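Local atomic coordinates of beta-fructofuranosidase (Arthrobacter, PDB entry 3WPU), a protein that belongs to the levansucrase/invertase family of carbohydrate-active enzymes and folds as a five-bladed beta-propeller built around a central pocket. Residues Gly257-Met261 with Leu310-Lys314; Trp163-Arg168 with Arg245-Phe250; Val60-Phe64 with Ile435-Gly439; Val72-Thr77 with Arg446-Leu450. One frame throughout, in Å; residues are numbered along the deposited sequence. Where two conformers were deposited one is given.

Interaction 1: residues Gly257-Met261 with Leu310-Lys314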
loop_
_atom_site.group_PDB
_atom_site.type_symbol
_atom_site.label_atom_id
_atom_site.label_comp_id
_atom_site.label_asym_id
_atom_site.label_seq_id
_atom_site.Cartn_x
_atom_site.Cartn_y
_atom_site.Cartn_z
ATOM N N GLY A 257 11.652 2.153 20.006
ATOM C CA GLY A 257 12.973 1.592 19.813
ATOM C C GLY A 257 13.016 0.262 19.080
ATOM O O GLY A 257 14.102 -0.222 18.764
ATOM N N GLU A 258 11.852 -0.330 18.811
ATOM C CA GLU A 258 11.765 -1.564 18.054
ATOM C C GLU A 258 11.250 -1.216 16.671
ATOM O O GLU A 258 10.610 -0.197 16.512
ATOM C CB GLU A 258 10.809 -2.537 18.726
ATOM C CG GLU A 258 11.316 -2.987 20.086
ATOM C CD GLU A 258 10.457 -4.051 20.722
ATOM O OE1 GLU A 258 9.235 -4.087 20.460
ATOM O OE2 GLU A 258 11.022 -4.855 21.506
ATOM N N THR A 259 11.603 -2.031 15.688
ATOM C CA THR A 259 11.060 -1.863 14.325
ATOM C C THR A 259 10.273 -3.094 13.926
ATOM O O THR A 259 10.769 -4.228 14.013
ATOM C CB THR A 259 12.165 -1.576 13.294
ATOM O OG1 THR A 259 12.907 -0.419 13.710
ATOM C CG2 THR A 259 11.550 -1.307 11.880
ATOM N N PHE A 260 9.062 -2.856 13.411
ATOM C CA PHE A 260 8.193 -3.923 12.938
ATOM C C PHE A 260 7.945 -3.756 11.463
ATOM O O PHE A 260 8.285 -2.734 10.888
ATOM C CB PHE A 260 6.862 -3.933 13.676
ATOM C CG PHE A 260 6.998 -4.309 15.121
ATOM C CD1 PHE A 260 6.966 -5.641 15.492
ATOM C CD2 PHE A 260 7.157 -3.336 16.079
ATOM C CE1 PHE A 260 7.117 -6.007 16.829
ATOM C CE2 PHE A 260 7.304 -3.697 17.416
ATOM C CZ PHE A 260 7.276 -5.020 17.773
ATOM N N MET A 261 7.382 -4.805 10.889
ATOM C CA MET A 261 7.003 -4.832 9.473
ATOM C C MET A 261 5.705 -5.596 9.341
ATOM O O MET A 261 5.537 -6.646 9.948
ATOM C CB MET A 261 8.105 -5.542 8.683
ATOM C CG MET A 261 7.819 -5.805 7.184
ATOM S SD MET A 261 8.948 -7.042 6.519
ATOM C CE MET A 261 10.541 -6.238 6.670
ATOM N N LEU A 310 3.262 -10.136 10.410
ATOM C CA LEU A 310 4.048 -9.216 11.226
ATOM C C LEU A 310 5.448 -9.830 11.388
ATOM O O LEU A 310 5.595 -11.068 11.489
ATOM C CB LEU A 310 3.413 -9.042 12.611
ATOM C CG LEU A 310 4.018 -7.941 13.488
ATOM C CD1 LEU A 310 3.806 -6.538 12.940
ATOM C CD2 LEU A 310 3.476 -8.049 14.914
ATOM N N ALA A 311 6.459 -8.971 11.364
ATOM C CA ALA A 311 7.834 -9.366 11.643
ATOM C C ALA A 311 8.473 -8.271 12.475
ATOM O O ALA A 311 8.036 -7.112 12.475
ATOM C CB ALA A 311 8.630 -9.608 10.373
ATOM N N LYS A 312 9.503 -8.662 13.214
ATOM C CA LYS A 312 10.244 -7.759 14.065
ATOM C C LYS A 312 11.737 -7.815 13.731
ATOM O O LYS A 312 12.302 -8.900 13.552
ATOM C CB LYS A 312 10.019 -8.151 15.518
ATOM C CG LYS A 312 10.747 -7.272 16.511
ATOM C CD LYS A 312 10.504 -7.797 17.918
ATOM C CE LYS A 312 11.228 -6.921 18.915
ATOM N NZ LYS A 312 10.842 -7.217 20.322
ATOM N N ALA A 313 12.359 -6.637 13.652
ATOM C CA ALA A 313 13.800 -6.530 13.340
ATOM C C ALA A 313 14.612 -6.987 14.556
ATOM O O ALA A 313 14.238 -6.719 15.725
ATOM C CB ALA A 313 14.169 -5.111 12.963
ATOM N N LYS A 314 15.692 -7.701 14.275
ATOM C CA LYS A 314 16.560 -8.222 15.343
ATOM C C LYS A 314 17.792 -7.352 15.544
ATOM O O LYS A 314 18.523 -7.526 16.523
ATOM C CB LYS A 314 16.968 -9.653 15.014
ATOM C CG LYS A 314 15.782 -10.586 14.821
ATOM C CD LYS A 314 16.164 -12.054 14.962
ATOM C CE LYS A 314 16.925 -12.605 13.773
ATOM N NZ LYS A 314 17.418 -13.988 14.082
HETATM O O HOH W 1 13.164 -4.354 16.632
#

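Interaction 2: residues Trp163-Arg168 with Arg245-Phe250. With GOL (glycerol), chain C.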
loop_
_atom_site.group_PDB
_atom_site.type_symbol
_atom_site.label_atom_id
_atom_site.label_comp_id
_atom_site.label_asym_id
_atom_site.label_seq_id
_atom_site.Cartn_x
_atom_site.Cartn_y
_atom_site.Cartn_z
ATOM N N TRP A 163 8.950 -6.144 -6.899
ATOM C CA TRP A 163 7.576 -5.816 -6.530
ATOM C C TRP A 163 7.575 -4.866 -5.302
ATOM O O TRP A 163 8.654 -4.482 -4.837
ATOM C CB TRP A 163 6.804 -7.126 -6.336
ATOM C CG TRP A 163 6.348 -7.809 -7.622
ATOM C CD1 TRP A 163 6.573 -7.411 -8.909
ATOM C CD2 TRP A 163 5.601 -9.016 -7.692
ATOM N NE1 TRP A 163 5.974 -8.302 -9.788
ATOM C CE2 TRP A 163 5.369 -9.297 -9.063
ATOM C CE3 TRP A 163 5.063 -9.869 -6.734
ATOM C CZ2 TRP A 163 4.649 -10.430 -9.480
ATOM C CZ3 TRP A 163 4.326 -10.997 -7.154
ATOM C CH2 TRP A 163 4.127 -11.254 -8.519
ATOM N N SER A 164 6.390 -4.526 -4.767
ATOM C CA SER A 164 6.175 -3.377 -3.881
ATOM C C SER A 164 6.848 -3.532 -2.532
ATOM O O SER A 164 7.117 -4.624 -2.086
ATOM C CB SER A 164 4.670 -3.138 -3.626
ATOM O OG SER A 164 4.433 -1.839 -3.098
ATOM N N GLY A 165 7.081 -2.398 -1.910
ATOM C CA GLY A 165 7.555 -2.355 -0.536
ATOM C C GLY A 165 7.378 -0.958 0.010
ATOM O O GLY A 165 6.269 -0.399 -0.012
ATOM N N SER A 166 8.466 -0.408 0.553
ATOM C CA SER A 166 8.484 0.875 1.246
ATOM C C SER A 166 9.940 1.358 1.292
ATOM O O SER A 166 10.862 0.608 0.921
ATOM C CB SER A 166 7.937 0.731 2.671
ATOM O OG SER A 166 8.575 -0.351 3.318
ATOM N N ALA A 167 10.176 2.585 1.763
ATOM C CA ALA A 167 11.527 3.154 1.744
ATOM C C ALA A 167 11.723 4.084 2.925
ATOM O O ALA A 167 10.959 5.026 3.102
ATOM C CB ALA A 167 11.783 3.890 0.442
ATOM N N ARG A 168 12.693 3.749 3.769
ATOM C CA ARG A 168 12.981 4.502 4.975
ATOM C C ARG A 168 14.188 5.404 4.764
ATOM O O ARG A 168 15.224 4.950 4.251
ATOM C CB ARG A 168 13.244 3.524 6.121
ATOM C CG ARG A 168 12.017 2.730 6.541
ATOM C CD ARG A 168 11.099 3.574 7.406
ATOM N NE ARG A 168 11.825 3.959 8.613
ATOM C CZ ARG A 168 11.914 3.235 9.726
ATOM N NH1 ARG A 168 11.249 2.091 9.878
ATOM N NH2 ARG A 168 12.673 3.697 10.721
ATOM N N ARG A 245 4.412 -10.805 0.002
ATOM C CA ARG A 245 4.939 -9.561 -0.563
ATOM C C ARG A 245 4.556 -8.331 0.227
ATOM O O ARG A 245 3.782 -8.417 1.189
ATOM C CB ARG A 245 4.432 -9.406 -2.031
ATOM C CG ARG A 245 2.929 -9.397 -2.207
ATOM C CD ARG A 245 2.601 -9.188 -3.691
ATOM N NE ARG A 245 1.182 -9.300 -3.967
ATOM C CZ ARG A 245 0.507 -10.425 -4.159
ATOM N NH1 ARG A 245 1.108 -11.608 -4.159
ATOM N NH2 ARG A 245 -0.791 -10.365 -4.420
ATOM N N ASP A 246 5.129 -7.202 -0.192
ATOM C CA ASP A 246 4.722 -5.838 0.167
ATOM C C ASP A 246 5.109 -5.438 1.619
ATOM O O ASP A 246 4.216 -5.132 2.409
ATOM C CB ASP A 246 3.217 -5.631 0.028
ATOM C CG ASP A 246 2.674 -5.933 -1.380
ATOM O OD1 ASP A 246 3.472 -6.022 -2.327
ATOM O OD2 ASP A 246 1.423 -6.179 -1.493
ATOM N N PRO A 247 6.413 -5.368 1.918
ATOM C CA PRO A 247 6.857 -4.988 3.281
ATOM C C PRO A 247 6.660 -3.487 3.573
ATOM O O PRO A 247 7.082 -2.623 2.786
ATOM C CB PRO A 247 8.352 -5.307 3.253
ATOM C CG PRO A 247 8.731 -5.136 1.827
ATOM C CD PRO A 247 7.578 -5.737 1.085
ATOM N N PHE A 248 6.058 -3.193 4.728
ATOM C CA PHE A 248 5.905 -1.840 5.259
ATOM C C PHE A 248 6.457 -1.841 6.694
ATOM O O PHE A 248 5.932 -2.573 7.518
ATOM C CB PHE A 248 4.408 -1.464 5.279
ATOM C CG PHE A 248 4.103 -0.157 5.989
ATOM C CD1 PHE A 248 4.119 1.037 5.299
ATOM C CD2 PHE A 248 3.835 -0.125 7.360
ATOM C CE1 PHE A 248 3.857 2.251 5.924
ATOM C CE2 PHE A 248 3.551 1.083 7.989
ATOM C CZ PHE A 248 3.586 2.269 7.293
ATOM N N THR A 249 7.479 -1.027 6.958
ATOM C CA THR A 249 8.139 -0.980 8.297
ATOM C C THR A 249 7.746 0.255 9.079
ATOM O O THR A 249 7.379 1.290 8.506
ATOM C CB THR A 249 9.688 -1.063 8.217
ATOM O OG1 THR A 249 10.265 0.208 7.858
ATOM C CG2 THR A 249 10.156 -2.187 7.298
ATOM N N PHE A 250 7.863 0.185 10.416
ATOM C CA PHE A 250 7.370 1.250 11.241
ATOM C C PHE A 250 7.818 1.006 12.673
ATOM O O PHE A 250 8.196 -0.107 13.015
ATOM C CB PHE A 250 5.839 1.305 11.242
ATOM C CG PHE A 250 5.180 0.020 11.655
ATOM C CD1 PHE A 250 4.739 -0.169 12.965
ATOM C CD2 PHE A 250 5.017 -1.039 10.744
ATOM C CE1 PHE A 250 4.124 -1.343 13.340
ATOM C CE2 PHE A 250 4.407 -2.209 11.125
ATOM C CZ PHE A 250 3.965 -2.372 12.426
HETATM C C1 GOL C . 2.503 -6.963 -8.672
HETATM O O1 GOL C . 2.438 -6.295 -9.944
HETATM C C2 GOL C . 2.909 -5.940 -7.601
HETATM O O2 GOL C . 1.923 -4.890 -7.609
HETATM C C3 GOL C . 3.031 -6.598 -6.220
HETATM O O3 GOL C . 3.712 -5.788 -5.241
HETATM O O HOH W 2 9.332 0.926 5.534
#

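Interaction 3: residues Val60-Phe64 with Ile435-Gly439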
loop_
_atom_site.group_PDB
_atom_site.type_symbol
_atom_site.label_atom_id
_atom_site.label_comp_id
_atom_site.label_asym_id
_atom_site.label_seq_id
_atom_site.Cartn_x
_atom_site.Cartn_y
_atom_site.Cartn_z
ATOM N N VAL A 60 -13.055 9.180 -10.728
ATOM C CA VAL A 60 -11.907 9.713 -11.453
ATOM C C VAL A 60 -12.306 9.973 -12.899
ATOM O O VAL A 60 -12.883 9.103 -13.525
ATOM C CB VAL A 60 -10.739 8.729 -11.418
ATOM C CG1 VAL A 60 -9.551 9.228 -12.205
ATOM C CG2 VAL A 60 -10.306 8.553 -9.957
ATOM N N PRO A 61 -11.960 11.157 -13.429
ATOM C CA PRO A 61 -12.338 11.336 -14.850
ATOM C C PRO A 61 -11.531 10.461 -15.789
ATOM O O PRO A 61 -10.367 10.155 -15.518
ATOM C CB PRO A 61 -12.039 12.800 -15.122
ATOM C CG PRO A 61 -11.030 13.171 -14.131
ATOM C CD PRO A 61 -11.379 12.386 -12.872
ATOM N N GLN A 62 -12.161 10.100 -16.909
ATOM C CA GLN A 62 -11.569 9.203 -17.894
ATOM C C GLN A 62 -10.470 9.879 -18.694
ATOM O O GLN A 62 -9.608 9.196 -19.235
ATOM C CB GLN A 62 -12.646 8.646 -18.837
ATOM C CG GLN A 62 -12.150 7.464 -19.656
ATOM C CD GLN A 62 -13.255 6.635 -20.284
ATOM O OE1 GLN A 62 -14.318 6.443 -19.702
ATOM N NE2 GLN A 62 -12.988 6.107 -21.465
ATOM N N ASP A 63 -10.526 11.206 -18.770
ATOM C CA ASP A 63 -9.456 12.001 -19.374
ATOM C C ASP A 63 -8.501 12.406 -18.274
ATOM O O ASP A 63 -8.729 13.401 -17.559
ATOM C CB ASP A 63 -10.031 13.221 -20.083
ATOM C CG ASP A 63 -11.009 12.835 -21.159
ATOM O OD1 ASP A 63 -10.549 12.400 -22.233
ATOM O OD2 ASP A 63 -12.228 12.945 -20.910
ATOM N N PHE A 64 -7.460 11.614 -18.104
ATOM C CA PHE A 64 -6.495 11.877 -17.059
ATOM C C PHE A 64 -5.150 12.168 -17.711
ATOM O O PHE A 64 -4.860 11.655 -18.794
ATOM C CB PHE A 64 -6.410 10.697 -16.093
ATOM C CG PHE A 64 -6.308 9.344 -16.766
ATOM C CD1 PHE A 64 -5.079 8.870 -17.215
ATOM C CD2 PHE A 64 -7.440 8.553 -16.959
ATOM C CE1 PHE A 64 -4.980 7.621 -17.799
ATOM C CE2 PHE A 64 -7.347 7.311 -17.558
ATOM C CZ PHE A 64 -6.116 6.845 -17.999
ATOM N N ILE A 435 -4.263 4.328 -11.405
ATOM C CA ILE A 435 -5.411 4.010 -12.255
ATOM C C ILE A 435 -5.202 2.718 -13.040
ATOM O O ILE A 435 -4.169 2.544 -13.718
ATOM C CB ILE A 435 -5.624 5.141 -13.274
ATOM C CG1 ILE A 435 -5.953 6.459 -12.567
ATOM C CG2 ILE A 435 -6.749 4.772 -14.240
ATOM C CD1 ILE A 435 -6.006 7.674 -13.470
ATOM N N ASP A 436 -6.169 1.811 -12.961
ATOM C CA ASP A 436 -6.036 0.555 -13.672
ATOM C C ASP A 436 -6.853 0.698 -14.942
ATOM O O ASP A 436 -6.277 0.776 -16.035
ATOM C CB ASP A 436 -6.468 -0.640 -12.833
ATOM C CG ASP A 436 -6.130 -1.970 -13.494
ATOM O OD1 ASP A 436 -5.769 -2.002 -14.687
ATOM O OD2 ASP A 436 -6.265 -2.994 -12.820
ATOM N N THR A 437 -8.176 0.776 -14.800
ATOM C CA THR A 437 -9.056 0.995 -15.966
ATOM C C THR A 437 -10.144 2.021 -15.649
ATOM O O THR A 437 -10.669 2.022 -14.555
ATOM C CB THR A 437 -9.742 -0.308 -16.365
ATOM O OG1 THR A 437 -8.751 -1.257 -16.705
ATOM C CG2 THR A 437 -10.725 -0.128 -17.582
ATOM N N ILE A 438 -10.514 2.851 -16.626
ATOM C CA ILE A 438 -11.695 3.696 -16.506
ATOM C C ILE A 438 -12.442 3.570 -17.817
ATOM O O ILE A 438 -11.830 3.693 -18.867
ATOM C CB ILE A 438 -11.368 5.179 -16.250
ATOM C CG1 ILE A 438 -10.617 5.317 -14.917
ATOM C CG2 ILE A 438 -12.642 6.004 -16.215
ATOM C CD1 ILE A 438 -10.120 6.718 -14.618
ATOM N N GLY A 439 -13.727 3.277 -17.723
ATOM C CA GLY A 439 -14.572 3.231 -18.925
ATOM C C GLY A 439 -15.525 2.066 -18.967
ATOM O O GLY A 439 -15.549 1.210 -18.089
#

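Interaction 4: residues Val72-Thr77 with Arg446-Leu450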
loop_
_atom_site.group_PDB
_atom_site.type_symbol
_atom_site.label_atom_id
_atom_site.label_comp_id
_atom_site.label_asym_id
_atom_site.label_seq_id
_atom_site.Cartn_x
_atom_site.Cartn_y
_atom_site.Cartn_z
ATOM N N VAL A 72 6.759 5.217 -19.275
ATOM C CA VAL A 72 6.595 3.914 -18.643
ATOM C C VAL A 72 5.146 3.720 -18.162
ATOM O O VAL A 72 4.370 4.686 -18.099
ATOM C CB VAL A 72 7.519 3.746 -17.396
ATOM C CG1 VAL A 72 8.964 3.486 -17.809
ATOM C CG2 VAL A 72 7.407 4.922 -16.445
ATOM N N TRP A 73 4.794 2.474 -17.847
ATOM C CA TRP A 73 3.588 2.180 -17.077
ATOM C C TRP A 73 4.001 2.277 -15.627
ATOM O O TRP A 73 5.038 1.755 -15.267
ATOM C CB TRP A 73 3.067 0.772 -17.306
ATOM C CG TRP A 73 2.585 0.416 -18.698
ATOM C CD1 TRP A 73 3.129 -0.513 -19.516
ATOM C CD2 TRP A 73 1.426 0.920 -19.369
ATOM N NE1 TRP A 73 2.385 -0.607 -20.694
ATOM C CE2 TRP A 73 1.336 0.258 -20.607
ATOM C CE3 TRP A 73 0.435 1.851 -19.034
ATOM C CZ2 TRP A 73 0.306 0.521 -21.516
ATOM C CZ3 TRP A 73 -0.556 2.129 -19.948
ATOM C CH2 TRP A 73 -0.626 1.452 -21.160
ATOM N N VAL A 74 3.176 2.927 -14.825
ATOM C CA VAL A 74 3.466 3.109 -13.398
ATOM C C VAL A 74 2.323 2.529 -12.604
ATOM O O VAL A 74 1.170 2.782 -12.929
ATOM C CB VAL A 74 3.547 4.619 -13.065
ATOM C CG1 VAL A 74 3.825 4.810 -11.582
ATOM C CG2 VAL A 74 4.608 5.315 -13.902
ATOM N N TRP A 75 2.601 1.820 -11.503
ATOM C CA TRP A 75 1.504 1.433 -10.610
ATOM C C TRP A 75 1.906 1.618 -9.161
ATOM O O TRP A 75 2.101 2.790 -8.766
ATOM C CB TRP A 75 0.834 0.089 -10.956
ATOM C CG TRP A 75 1.624 -1.257 -10.957
ATOM C CD1 TRP A 75 1.321 -2.350 -10.184
ATOM C CD2 TRP A 75 2.733 -1.672 -11.791
ATOM N NE1 TRP A 75 2.146 -3.384 -10.462
ATOM C CE2 TRP A 75 3.037 -3.004 -11.434
ATOM C CE3 TRP A 75 3.490 -1.057 -12.811
ATOM C CZ2 TRP A 75 4.075 -3.722 -12.027
ATOM C CZ3 TRP A 75 4.521 -1.772 -13.402
ATOM C CH2 TRP A 75 4.800 -3.098 -13.019
ATOM N N ASP A 76 2.018 0.561 -8.373
ATOM C CA ASP A 76 2.227 0.754 -6.924
ATOM C C ASP A 76 3.350 1.762 -6.660
ATOM O O ASP A 76 4.448 1.616 -7.183
ATOM C CB ASP A 76 2.633 -0.512 -6.199
ATOM C CG ASP A 76 1.717 -1.687 -6.422
ATOM O OD1 ASP A 76 0.770 -1.642 -7.216
ATOM O OD2 ASP A 76 1.996 -2.707 -5.776
ATOM N N THR A 77 3.063 2.763 -5.832
ATOM C CA THR A 77 3.975 3.849 -5.568
ATOM C C THR A 77 4.063 4.041 -4.056
ATOM O O THR A 77 3.067 3.866 -3.331
ATOM C CB THR A 77 3.513 5.112 -6.285
ATOM O OG1 THR A 77 3.561 4.842 -7.709
ATOM C CG2 THR A 77 4.352 6.315 -5.927
ATOM N N ARG A 446 -6.733 2.059 -20.177
ATOM C CA ARG A 446 -5.857 1.663 -19.066
ATOM C C ARG A 446 -5.053 2.850 -18.605
ATOM O O ARG A 446 -4.686 3.725 -19.398
ATOM C CB ARG A 446 -4.937 0.525 -19.480
ATOM C CG ARG A 446 -5.657 -0.671 -20.084
ATOM C CD ARG A 446 -6.805 -1.209 -19.242
ATOM N NE ARG A 446 -6.332 -1.896 -18.040
ATOM C CZ ARG A 446 -5.940 -3.172 -18.008
ATOM N NH1 ARG A 446 -5.928 -3.895 -19.116
ATOM N NH2 ARG A 446 -5.558 -3.736 -16.855
ATOM N N GLY A 447 -4.732 2.864 -17.314
ATOM C CA GLY A 447 -4.054 3.990 -16.705
ATOM C C GLY A 447 -2.555 3.832 -16.641
ATOM O O GLY A 447 -1.819 4.351 -17.478
ATOM N N GLY A 448 -2.049 3.165 -15.605
ATOM C CA GLY A 448 -0.611 3.046 -15.480
ATOM C C GLY A 448 0.004 4.407 -15.152
ATOM O O GLY A 448 1.112 4.737 -15.590
ATOM N N THR A 449 -0.741 5.187 -14.372
ATOM C CA THR A 449 -0.339 6.505 -13.861
ATOM C C THR A 449 -1.211 6.768 -12.607
ATOM O O THR A 449 -2.236 6.110 -12.427
ATOM C CB THR A 449 -0.550 7.606 -14.929
ATOM O OG1 THR A 449 -0.050 8.862 -14.451
ATOM C CG2 THR A 449 -2.036 7.757 -15.305
ATOM N N LEU A 450 -0.798 7.692 -11.742
ATOM C CA LEU A 450 -1.530 7.892 -10.495
ATOM C C LEU A 450 -2.848 8.651 -10.669
ATOM O O LEU A 450 -2.993 9.532 -11.537
ATOM C CB LEU A 450 -0.642 8.566 -9.444
ATOM C CG LEU A 450 0.581 7.729 -9.071
ATOM C CD1 LEU A 450 1.344 8.486 -7.993
ATOM C CD2 LEU A 450 0.280 6.325 -8.566
#

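Interaction 1: residues Gly257-Met261 with Leu310-Lys314
Two neighbouring antiparallel strands of one propeller blade, 260-266 and 305-313, meet here at one end of their pairing. Met-261 and Ala-311 form a hydrogen-bonded pair: Met-261 N donates to Ala-311 O and Ala-311 N to Met-261 O, both at 2.9 Å. Phe-260 and Lys-312 make the adjoining non-hydrogen-bonded pair, CA to CA 4.5 Å, so their backbone polar groups bond to the flanking strands instead, Phe-260 with Phe-250 and Lys-312 with Glu-322. One step on, Ala-313 N gives a nearly linear bond to Thr-259 O (2.9 Å). The reciprocal bond is missing, and a water takes its place, accepting from Thr-259 N (3.0 Å) and donating to Ala-313 O (2.8 Å). CA-H...O contacts back up the ladder, from Phe-260 CA to Ala-311 O and from Leu-310 CA to Met-261 O, each 3.2 Å. On the face carrying Phe-260 and Lys-312, the fully extended lysine passes the phenyl ring, with Lys-312 CB 3.8 Å from Phe-260 CE1, and reaches Glu-258, where Lys-312 NZ to Glu-258 OE2 is a 2.6 Å salt bridge. The same ammonium group pairs with Glu-21. Met-261 and Ala-311 meet on the other face, CB to CB 4.4 Å. The chemistry thus shifts along the pairing, from direct backbone bonds to a water bridge and a charge pair where the strands part.

Interaction 2: residues Trp163-Arg168 with Arg245-Phe250
At the centre of the beta-propeller, the strands 163-168 and 245-250 run side by side; their axes approach to 4.7 Å and run 8° from parallel, and their N-terminal ends line a pocket that holds glycerol. The second strand opens with Arg-245, Asp-246 and Pro-247, the RDP signature of this family. Glycerol O3 bridges the strands, accepting from Ser-164 N (3.0 Å) and donating to Asp-246 OD1 (2.9 Å); C1 of the glycerol lies over one face of the Trp-163 ring, whose NE1 is bonded to the carbonyl of His-111. His-111, Asp-76 and Trp-75 also bind the glycerol. No backbone-to-backbone hydrogen bond joins the strands, which belong to different sheets. Side chains tie them instead: Ser-166 OG donates to Pro-247 O at 2.8 Å, and Gly-165, without a side chain, lets Pro-247 come close. Further along, a water links Ser-166 OG (2.7 Å) to Thr-249 N (3.0 Å), and Arg-168 NH1 donates to Thr-249 OG1 at 2.9 Å.

Interaction 3: residues Val60-Phe64 with Ile435-Gly439
The irregular loop that leads to the first inner strand of the propeller, 72-81, packs here on a short beta-hairpin formed by strands 437-438 and 443-446. Val-60 starts the contact: its CG1 lies 3.5 Å from Ile-438 CD1 and 4.1 Å from Ile-435 CD1, while its backbone N is bonded to Gln-419. Pro-61 turns its ring away, yet Pro-61 O still sits 3.6 Å from Ile-438 CD1. Gln-62 then lies along the backbone of the hairpin. Its CB touches Ile-438 CG2 at 3.7 Å, its OE1 comes to 3.3 Å from Gly-439 CA, and its NE2 donates to the carbonyl of Asp-443. Gly-439, whose phi is positive, has no CB to collide with this amide, and the chain turns a corner there. The loop bends back at Asp-63, so Phe-64 again faces the isoleucines. No hydrogen bond crosses between the segments; the contact closes with a CH-pi interaction, Ile-435 CD1 standing 3.9 Å from the centroid of the Phe-64 ring, over its face.

Interaction 4: residues Val72-Thr77 with Arg446-Leu450
The strand 72-77 and the irregular run 446-450 cross with end-to-end directions 49° apart, and their backbones come closest at Trp-73 and Gly-448, CA to CA 4.6 Å. A single hydrogen bond joins them, from Val-74 N to Gly-448 O (2.8 Å), seconded by a CA-H...O contact from Gly-448 CA to Val-74 O (3.1 Å). Gly-448 has a positive phi of 69°, and a side chain at this position would run into Trp-73 CE3, so the close backbone approach depends on glycine. The contact ties the inner strand of the first propeller blade to a connection in the last blade sheet, which contains 430-434 and 454-458, at the point where the ring of blades closes. Trp-73 turns the edge of its indole to the loop, its CZ3 3.6 Å from Gly-447 O, and its NE1 is bonded to the carbonyl of Leu-105. Arg-446 sends its guanidinium away, to Asp-436 and Asp-108. At the other end, Leu-450 CD2 rests 4.0 Å from Trp-75 O and 3.7 Å from Thr-77 OG1, a hydroxyl that itself donates to Trp-75 O (2.7 Å). Trp-75 NE1 and Asp-76 OD2 are hydrogen-bonded to glycerol.

How the interactions relate
Interactions 1 and 2 share a blade sheet: strands 245-250 and 260-266 are neighbours in it, joined by Phe-260 N to Phe-250 O at 2.9 Å, with centres 13 Å apart. Interaction 2 meets interaction 4 through the adjacent parallel strands 159-169 and 72-81, where Ser-164 CB lies 3.5 Å from Asp-76 OD2, near the glycerol that both touch. Interactions 3 and 4, 11 Å apart between centres, are linked by a salt bridge from Asp-436 OD1 to Arg-446 NH2 (2.8 Å). Along the chain, 3 and 4 cross and enclose 2 and then 1, so interactions 3 and 4 bring early and late parts of the chain together. Interactions 1 and 3 lie on opposite sides of the chain's centre, 38 Å apart between centres.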